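Local structure of esterase (Alcaligenes sp., 1QLW) at residues T81-R85 against F160-A164; A141-F147 against L168-M172; D157-P161 against M299-N305. The protein is a bacterial esterase of the alpha/beta-hydrolase fold that hydrolyses carboxylic ester bonds. One frame throughout, in Å; residues are numbered along the deposited sequence.

Overall arrangement
All three contacts involve the long excursion between strands 99-103 and 200-205 of this alpha/beta hydrolase. Interaction 2 is internal to it: helices 138-144 and 165-171 meet in a fully buried, wholly apolar contact. Interactions 1 and 3 tie the loop between those helices to the rest of the fold and share Phe160 and Pro161. Interaction 1, partly buried, is packing beside a salt-bridged turn, with one bridging water. Interaction 3, more deeply buried, adds direct hydrogen bonds to backbone carbonyls. Phe160 stacks on Phe147 of interaction 2, and Arg85 of 81-85 binds the carbonyls of Gln302 and Asp303 in 299-305, so the contacts form one continuous cluster.

Interaction 1: residues T81-R85 against F160-A164; sequences TPDGR and FPVQA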
# COMPACT_ATOMS: atom_id res chain seq x y z
N THR A 81 5.95 6.96 12.22
CA THR A 81 5.07 6.55 13.32
C THR A 81 3.79 7.36 13.29
O THR A 81 3.70 8.43 12.68
CB THR A 81 5.76 6.72 14.68
OG1 THR A 81 5.94 8.13 14.94
CG2 THR A 81 7.13 6.02 14.71
N PRO A 82 2.76 6.92 14.03
CA PRO A 82 1.50 7.68 14.07
C PRO A 82 1.65 9.12 14.50
O PRO A 82 0.90 9.99 14.05
CB PRO A 82 0.64 6.86 15.03
CG PRO A 82 1.11 5.45 14.83
CD PRO A 82 2.60 5.57 14.63
N ASP A 83 2.62 9.42 15.38
CA ASP A 83 2.89 10.76 15.86
C ASP A 83 3.96 11.49 15.07
O ASP A 83 4.41 12.56 15.50
CB ASP A 83 3.20 10.78 17.35
CG ASP A 83 4.45 10.01 17.71
OD1 ASP A 83 4.70 8.92 17.16
OD2 ASP A 83 5.20 10.52 18.58
N GLY A 84 4.36 10.98 13.92
CA GLY A 84 5.19 11.72 12.99
C GLY A 84 6.68 11.51 13.09
O GLY A 84 7.43 12.25 12.44
N ARG A 85 7.14 10.54 13.85
CA ARG A 85 8.56 10.31 14.04
C ARG A 85 9.08 9.27 13.05
O ARG A 85 8.35 8.50 12.42
CB ARG A 85 8.83 9.84 15.48
CG ARG A 85 8.58 10.93 16.51
CD ARG A 85 8.83 10.43 17.92
NE ARG A 85 7.77 9.49 18.31
CZ ARG A 85 7.92 8.17 18.38
NH1 ARG A 85 9.09 7.56 18.28
NH2 ARG A 85 6.82 7.46 18.61
N PHE A 160 3.82 3.93 24.15
CA PHE A 160 3.12 4.24 22.90
C PHE A 160 2.64 5.67 22.94
O PHE A 160 2.14 6.12 23.98
CB PHE A 160 1.90 3.30 22.71
CG PHE A 160 1.35 3.51 21.32
CD1 PHE A 160 1.93 2.88 20.23
CD2 PHE A 160 0.29 4.37 21.09
CE1 PHE A 160 1.47 3.13 18.94
CE2 PHE A 160 -0.16 4.64 19.81
CZ PHE A 160 0.43 4.02 18.74
N PRO A 161 2.74 6.41 21.83
CA PRO A 161 2.26 7.79 21.77
C PRO A 161 0.73 7.81 21.67
O PRO A 161 0.15 8.05 20.61
CB PRO A 161 2.91 8.35 20.52
CG PRO A 161 3.03 7.15 19.62
CD PRO A 161 3.39 6.02 20.56
N VAL A 162 0.07 7.58 22.81
CA VAL A 162 -1.38 7.47 22.85
C VAL A 162 -2.08 8.76 22.46
O VAL A 162 -3.23 8.70 22.01
CB VAL A 162 -1.92 6.94 24.19
CG1 VAL A 162 -1.53 5.48 24.42
CG2 VAL A 162 -1.45 7.82 25.32
N GLN A 163 -1.41 9.91 22.52
CA GLN A 163 -1.99 11.14 21.98
C GLN A 163 -2.25 11.05 20.48
O GLN A 163 -3.06 11.83 19.97
CB GLN A 163 -1.10 12.34 22.28
CG GLN A 163 0.15 12.51 21.46
CD GLN A 163 1.36 11.68 21.79
OE1 GLN A 163 1.32 10.75 22.60
NE2 GLN A 163 2.48 11.99 21.14
N ALA A 164 -1.60 10.13 19.80
CA ALA A 164 -1.75 9.92 18.37
C ALA A 164 -2.55 8.66 18.08
O ALA A 164 -2.43 8.06 17.01
CB ALA A 164 -0.39 9.88 17.69
O HOH W 1 5.27 11.09 21.31
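A type I beta turn from Thr81 to Gly84, in the loop before helix 88-94, rests through Pro82 and Asp83 on Pro161 and Ala164, just before helix 165-171. No direct hydrogen bond crosses; packing does the work. The Asp83 side chain lies across the Pro161 ring at about a right angle, its OD1 3.5 Å from Pro161 CG. Nearer the backbone, Asp83 CB meets Ala164 CB at 3.7 Å, a close approach that suits a methyl group. Pro82 CB lies 4.2 Å from the same Ala164 CB, and its CG comes obliquely against Phe160 CZ.

The carboxylate is well fixed. With chi1 at 64°, CG of Asp83 sits between the backbone N and the carbonyl carbon, which turns the acid back over its own turn. Arg85 NE, with the acceptor in the guanidinium plane, makes a nearly straight salt-bridge bond of 2.8 Å to Asp83 OD2 on the syn side. Thr81 OG1 donates to Asp83 OD1 (2.7 Å) from above the carboxylate plane, while it accepts from Arg85 N. A water joins Asp83 OD2 to Gln163 NE2, giving the two loops a water-mediated polar link. Arg85 is shared: NH1 and NH2 reach the carbonyls of Asp303 and Gln302, and Pro161 CG lies at the edge of the guanidinium, nearest NH2.

Residue types follow the backbone. Proline suits the second place of the turn because its ring fixes phi near the required value, and Gly84 takes a positive phi of 94°. Opposite them, Pro161 is the centre of an inverse gamma turn, and Ala164 is at the N-cap position of helix 165-171. The whole is a loop-to-loop contact in which a salt-bridged type I turn packs against the lead-in to a helix.

Interaction 2: residues A141-F147 against L168-M172; sequences AWAIFRF and LWQQM
Phe147 turns the edge of its ring to Leu168, whose CD2 lies in the ring plane, 3.6 Å from Phe147 CE2, while one face of the ring is covered by Phe145 CB. Trp142 has Phe147 CB over the centre of one face, and the two indoles of Trp142 and Trp169 meet edge against edge, Trp142 CE3 to Trp169 CZ2 at 4.0 Å. Trp169 in turn carries Leu168 CB on a face, toward the rim. This is apolar packing between the C-terminal ends of helices 138-144 and 165-171 and the chain that follows them, in the excursion from the alpha/beta-hydrolase sheet, and it has no hydrogen bond across.

Helix 138-144 closes with a Schellman motif, Arg146 having positive phi. The chain leaves the helix there, and Phe147 lies beside Phe145, both rings reaching Leu168. The leucine has CG anti to its backbone N (chi1 175°), and its CD2 serves both rings, touching Phe145 CE2 at the edge as well, at 4.1 Å. Ala141, with only a methyl, allows a close approach of the indole: its CB is 3.8 Å from Trp169 CZ3.

Each indole N-H is hydrogen-bonded outside the contact, Trp142 NE1 to Asp153 O and Trp169 NE1 to Gln165 OE1. Further rings extend the cluster: Phe147 stacks on Phe160, and Trp169 on His138. On its outer side helix 165-171 meets the second subunit, where Gln170 bonds to Gln49 and Gly24 of that chain.

Met172, unbranched and flexible, fits its terminal CE against both Ala141 CB and the Phe145 ring. It bends at chi3 (70°) and makes an oblique Met-aromatic contact, its SD 5.3 Å from the centroid of the Phe145 ring and its CE 4.0 Å from Phe145 CZ.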
# COMPACT_ATOMS: atom_id res chain seq x y z
N ALA A 141 -8.36 -3.12 19.95
CA ALA A 141 -6.95 -2.92 19.67
C ALA A 141 -6.22 -2.36 20.88
O ALA A 141 -5.06 -2.71 21.12
CB ALA A 141 -6.78 -2.04 18.44
N TRP A 142 -6.84 -1.46 21.61
CA TRP A 142 -6.21 -0.87 22.79
C TRP A 142 -5.70 -1.94 23.74
O TRP A 142 -4.59 -1.85 24.28
CB TRP A 142 -7.26 -0.02 23.50
CG TRP A 142 -6.80 0.87 24.59
CD1 TRP A 142 -6.70 0.58 25.92
CD2 TRP A 142 -6.41 2.24 24.45
NE1 TRP A 142 -6.27 1.69 26.61
CE2 TRP A 142 -6.09 2.72 25.73
CE3 TRP A 142 -6.31 3.10 23.35
CZ2 TRP A 142 -5.68 4.04 25.94
CZ3 TRP A 142 -5.89 4.39 23.57
CH2 TRP A 142 -5.58 4.86 24.85
N ALA A 143 -6.52 -2.96 23.97
CA ALA A 143 -6.17 -4.05 24.87
C ALA A 143 -5.24 -5.04 24.20
O ALA A 143 -4.29 -5.53 24.84
CB ALA A 143 -7.42 -4.70 25.43
N ILE A 144 -5.45 -5.39 22.93
CA ILE A 144 -4.53 -6.29 22.23
C ILE A 144 -3.12 -5.73 22.21
O ILE A 144 -2.13 -6.45 22.39
CB ILE A 144 -5.01 -6.54 20.78
CG1 ILE A 144 -6.33 -7.31 20.82
CG2 ILE A 144 -3.96 -7.28 19.97
CD1 ILE A 144 -7.12 -7.34 19.53
N PHE A 145 -3.01 -4.41 22.05
CA PHE A 145 -1.73 -3.75 21.96
C PHE A 145 -1.14 -3.39 23.32
O PHE A 145 0.00 -2.95 23.39
CB PHE A 145 -1.82 -2.51 21.09
CG PHE A 145 -2.19 -2.75 19.64
CD1 PHE A 145 -2.07 -3.99 19.03
CD2 PHE A 145 -2.65 -1.70 18.87
CE1 PHE A 145 -2.38 -4.19 17.71
CE2 PHE A 145 -2.98 -1.89 17.54
CZ PHE A 145 -2.84 -3.12 16.96
N ARG A 146 -1.91 -3.59 24.39
CA ARG A 146 -1.49 -3.37 25.75
C ARG A 146 -1.17 -1.90 26.00
O ARG A 146 -0.23 -1.57 26.75
CB ARG A 146 -0.32 -4.27 26.16
CG ARG A 146 -0.56 -5.74 25.90
CD ARG A 146 0.44 -6.65 26.62
NE ARG A 146 1.81 -6.21 26.42
CZ ARG A 146 2.51 -6.39 25.31
NH1 ARG A 146 2.01 -7.12 24.30
NH2 ARG A 146 3.72 -5.84 25.19
N PHE A 147 -2.02 -1.01 25.51
CA PHE A 147 -1.85 0.40 25.82
C PHE A 147 -2.32 0.74 27.23
O PHE A 147 -1.89 1.74 27.79
CB PHE A 147 -2.62 1.26 24.82
CG PHE A 147 -2.11 1.20 23.40
CD1 PHE A 147 -0.85 0.74 23.07
CD2 PHE A 147 -2.94 1.64 22.39
CE1 PHE A 147 -0.43 0.72 21.75
CE2 PHE A 147 -2.52 1.64 21.07
CZ PHE A 147 -1.26 1.19 20.75
N LEU A 168 -3.02 6.12 14.64
CA LEU A 168 -2.90 4.67 14.60
C LEU A 168 -4.16 4.06 13.99
O LEU A 168 -4.09 3.19 13.13
CB LEU A 168 -2.68 4.11 16.00
CG LEU A 168 -2.68 2.58 16.08
CD1 LEU A 168 -1.56 1.96 15.26
CD2 LEU A 168 -2.57 2.17 17.55
N TRP A 169 -5.33 4.53 14.42
CA TRP A 169 -6.57 3.96 13.88
C TRP A 169 -6.67 4.15 12.39
O TRP A 169 -7.20 3.31 11.66
CB TRP A 169 -7.80 4.53 14.57
CG TRP A 169 -7.81 4.51 16.07
CD1 TRP A 169 -8.38 5.47 16.86
CD2 TRP A 169 -7.25 3.54 16.95
NE1 TRP A 169 -8.23 5.14 18.18
CE2 TRP A 169 -7.52 3.97 18.27
CE3 TRP A 169 -6.55 2.35 16.83
CZ2 TRP A 169 -7.13 3.28 19.42
CZ3 TRP A 169 -6.14 1.64 17.95
CH2 TRP A 169 -6.45 2.12 19.23
N GLN A 170 -6.13 5.28 11.86
CA GLN A 170 -6.13 5.51 10.43
C GLN A 170 -5.37 4.43 9.67
O GLN A 170 -5.71 4.18 8.50
CB GLN A 170 -5.52 6.87 10.08
CG GLN A 170 -6.41 8.05 10.39
CD GLN A 170 -5.68 9.37 10.15
OE1 GLN A 170 -4.54 9.52 10.62
NE2 GLN A 170 -6.28 10.30 9.44
N GLN A 171 -4.30 3.86 10.24
CA GLN A 171 -3.52 2.89 9.49
C GLN A 171 -4.02 1.46 9.62
O GLN A 171 -3.45 0.57 8.97
CB GLN A 171 -2.03 2.99 9.81
CG GLN A 171 -1.59 2.47 11.16
CD GLN A 171 -0.08 2.44 11.28
OE1 GLN A 171 0.55 3.51 11.50
NE2 GLN A 171 0.52 1.31 11.11
N MET A 172 -5.05 1.22 10.41
CA MET A 172 -5.59 -0.12 10.59
C MET A 172 -6.62 -0.42 9.51
O MET A 172 -7.38 0.47 9.09
CB MET A 172 -6.21 -0.25 11.99
CG MET A 172 -5.12 -0.12 13.05
SD MET A 172 -5.66 -0.55 14.72
CE MET A 172 -5.86 -2.33 14.53

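Interaction 3: residues D157-P161 against M299-N305; sequences DTQFP and MMMQDRN
Two direct hydrogen bonds join Arg304 to the loop before helix 165-171. Arg304 N donates to Gln159 O at 2.7 Å, and NH2 to Thr158 O at 3.1 Å, the latter carbonyl lying at the edge of the guanidinium. A bend at chi3 (-62°) curls the arginine back over Gln159, whose OE1 lies above one guanidinium face. A water accepts a hydrogen bond from Arg304 NE and donates to the carbonyls of Thr158 and Phe160, so the guanidinium holds Thr158 O directly and Phe160 O through the water.

The side-chain amides of Gln159 and Asn305 stack, 7° from parallel, with Gln159 CD 3.5 Å from Asn305 CG. Each is held by further bonds: Gln159 NE2 to the carbonyl of His294, Asn305 OD1 to Asn296 ND2.

Packing centres on Phe160. Asp303 OD1, itself bonded to Ser297 OG while OD2 is held by Asn296 ND2, sits at the ring edge, 3.4 Å from Phe160 CD1. Gln302 OE1 lies in the ring plane, 3.5 Å from Phe160 CE1; this buried oxygen has no hydrogen-bond partner. Met299 CB touches the ring obliquely.

Thr158 OG1 accepts from Phe160 N in an ST turn within the loop that packs here, against the long loop after the last strand of the sheet, where alpha/beta hydrolases usually carry the catalytic histidine.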
# COMPACT_ATOMS: atom_id res chain seq x y z
N ASP A 157 2.89 4.57 32.27
CA ASP A 157 4.25 4.43 31.77
C ASP A 157 4.31 3.93 30.33
O ASP A 157 5.40 3.55 29.88
CB ASP A 157 5.09 3.51 32.66
CG ASP A 157 4.64 2.07 32.64
OD1 ASP A 157 3.67 1.73 31.94
OD2 ASP A 157 5.28 1.25 33.34
N THR A 158 3.20 3.91 29.60
CA THR A 158 3.29 3.35 28.26
C THR A 158 4.25 4.17 27.40
O THR A 158 4.32 5.39 27.46
CB THR A 158 1.93 3.30 27.57
OG1 THR A 158 2.13 2.65 26.29
CG2 THR A 158 1.31 4.66 27.29
N GLN A 159 5.00 3.46 26.57
CA GLN A 159 5.83 4.09 25.55
C GLN A 159 5.04 4.43 24.29
O GLN A 159 5.56 5.15 23.44
CB GLN A 159 7.00 3.18 25.17
CG GLN A 159 8.01 2.95 26.27
CD GLN A 159 9.04 4.03 26.43
OE1 GLN A 159 9.05 5.02 25.68
NE2 GLN A 159 9.96 3.77 27.35
N PHE A 160 3.82 3.93 24.15
CA PHE A 160 3.12 4.24 22.90
C PHE A 160 2.64 5.67 22.94
O PHE A 160 2.14 6.12 23.98
CB PHE A 160 1.90 3.30 22.71
CG PHE A 160 1.35 3.51 21.32
CD1 PHE A 160 1.93 2.88 20.23
CD2 PHE A 160 0.29 4.37 21.09
CE1 PHE A 160 1.47 3.13 18.94
CE2 PHE A 160 -0.16 4.64 19.81
CZ PHE A 160 0.43 4.02 18.74
N PRO A 161 2.74 6.41 21.83
CA PRO A 161 2.26 7.79 21.77
C PRO A 161 0.73 7.81 21.67
O PRO A 161 0.15 8.05 20.61
CB PRO A 161 2.91 8.35 20.52
CG PRO A 161 3.03 7.15 19.62
CD PRO A 161 3.39 6.02 20.56
N MET A 299 3.09 -2.44 19.86
CA MET A 299 3.50 -1.65 18.71
C MET A 299 4.84 -0.99 18.97
O MET A 299 5.04 0.21 18.72
CB MET A 299 2.42 -0.63 18.38
CG MET A 299 1.08 -1.22 18.02
SD MET A 299 1.06 -2.30 16.60
CE MET A 299 1.60 -1.20 15.30
N MET A 300 5.82 -1.79 19.42
CA MET A 300 7.07 -1.21 19.92
C MET A 300 7.88 -0.50 18.84
O MET A 300 8.69 0.37 19.15
CB MET A 300 7.90 -2.25 20.65
CG MET A 300 8.42 -3.35 19.74
SD MET A 300 9.40 -4.57 20.65
CE MET A 300 8.07 -5.35 21.60
N MET A 301 7.69 -0.87 17.57
CA MET A 301 8.33 -0.18 16.46
C MET A 301 7.79 1.24 16.27
O MET A 301 8.41 2.04 15.57
CB MET A 301 8.23 -0.97 15.16
CG MET A 301 6.85 -1.07 14.52
SD MET A 301 5.59 -1.96 15.46
CE MET A 301 6.28 -3.63 15.36
N GLN A 302 6.67 1.58 16.90
CA GLN A 302 6.06 2.89 16.85
C GLN A 302 6.16 3.65 18.18
O GLN A 302 5.76 4.82 18.26
CB GLN A 302 4.56 2.79 16.50
CG GLN A 302 4.35 2.20 15.11
CD GLN A 302 2.90 2.02 14.74
OE1 GLN A 302 2.00 2.30 15.53
NE2 GLN A 302 2.70 1.52 13.52
N ASP A 303 6.66 2.99 19.22
CA ASP A 303 6.74 3.56 20.55
C ASP A 303 7.71 4.72 20.61
O ASP A 303 8.54 4.94 19.71
CB ASP A 303 7.11 2.45 21.54
CG ASP A 303 5.97 1.54 22.01
OD1 ASP A 303 4.81 1.83 21.71
OD2 ASP A 303 6.33 0.54 22.67
N ARG A 304 7.65 5.51 21.69
CA ARG A 304 8.48 6.69 21.83
C ARG A 304 9.97 6.36 21.89
O ARG A 304 10.80 7.18 21.52
CB ARG A 304 8.02 7.51 23.04
CG ARG A 304 6.67 8.17 22.82
CD ARG A 304 6.27 9.03 24.02
NE ARG A 304 6.13 8.29 25.25
CZ ARG A 304 6.98 8.16 26.26
NH1 ARG A 304 8.16 8.78 26.26
NH2 ARG A 304 6.63 7.43 27.30
N ASN A 305 10.32 5.18 22.40
CA ASN A 305 11.69 4.71 22.45
C ASN A 305 11.93 3.69 21.33
O ASN A 305 12.82 2.85 21.44
CB ASN A 305 12.01 4.09 23.82
CG ASN A 305 11.26 2.80 24.02
OD1 ASN A 305 10.20 2.58 23.43
ND2 ASN A 305 11.78 1.91 24.85
O HOH W 2 3.29 7.95 25.77
O HOH W 3 13.26 3.72 27.31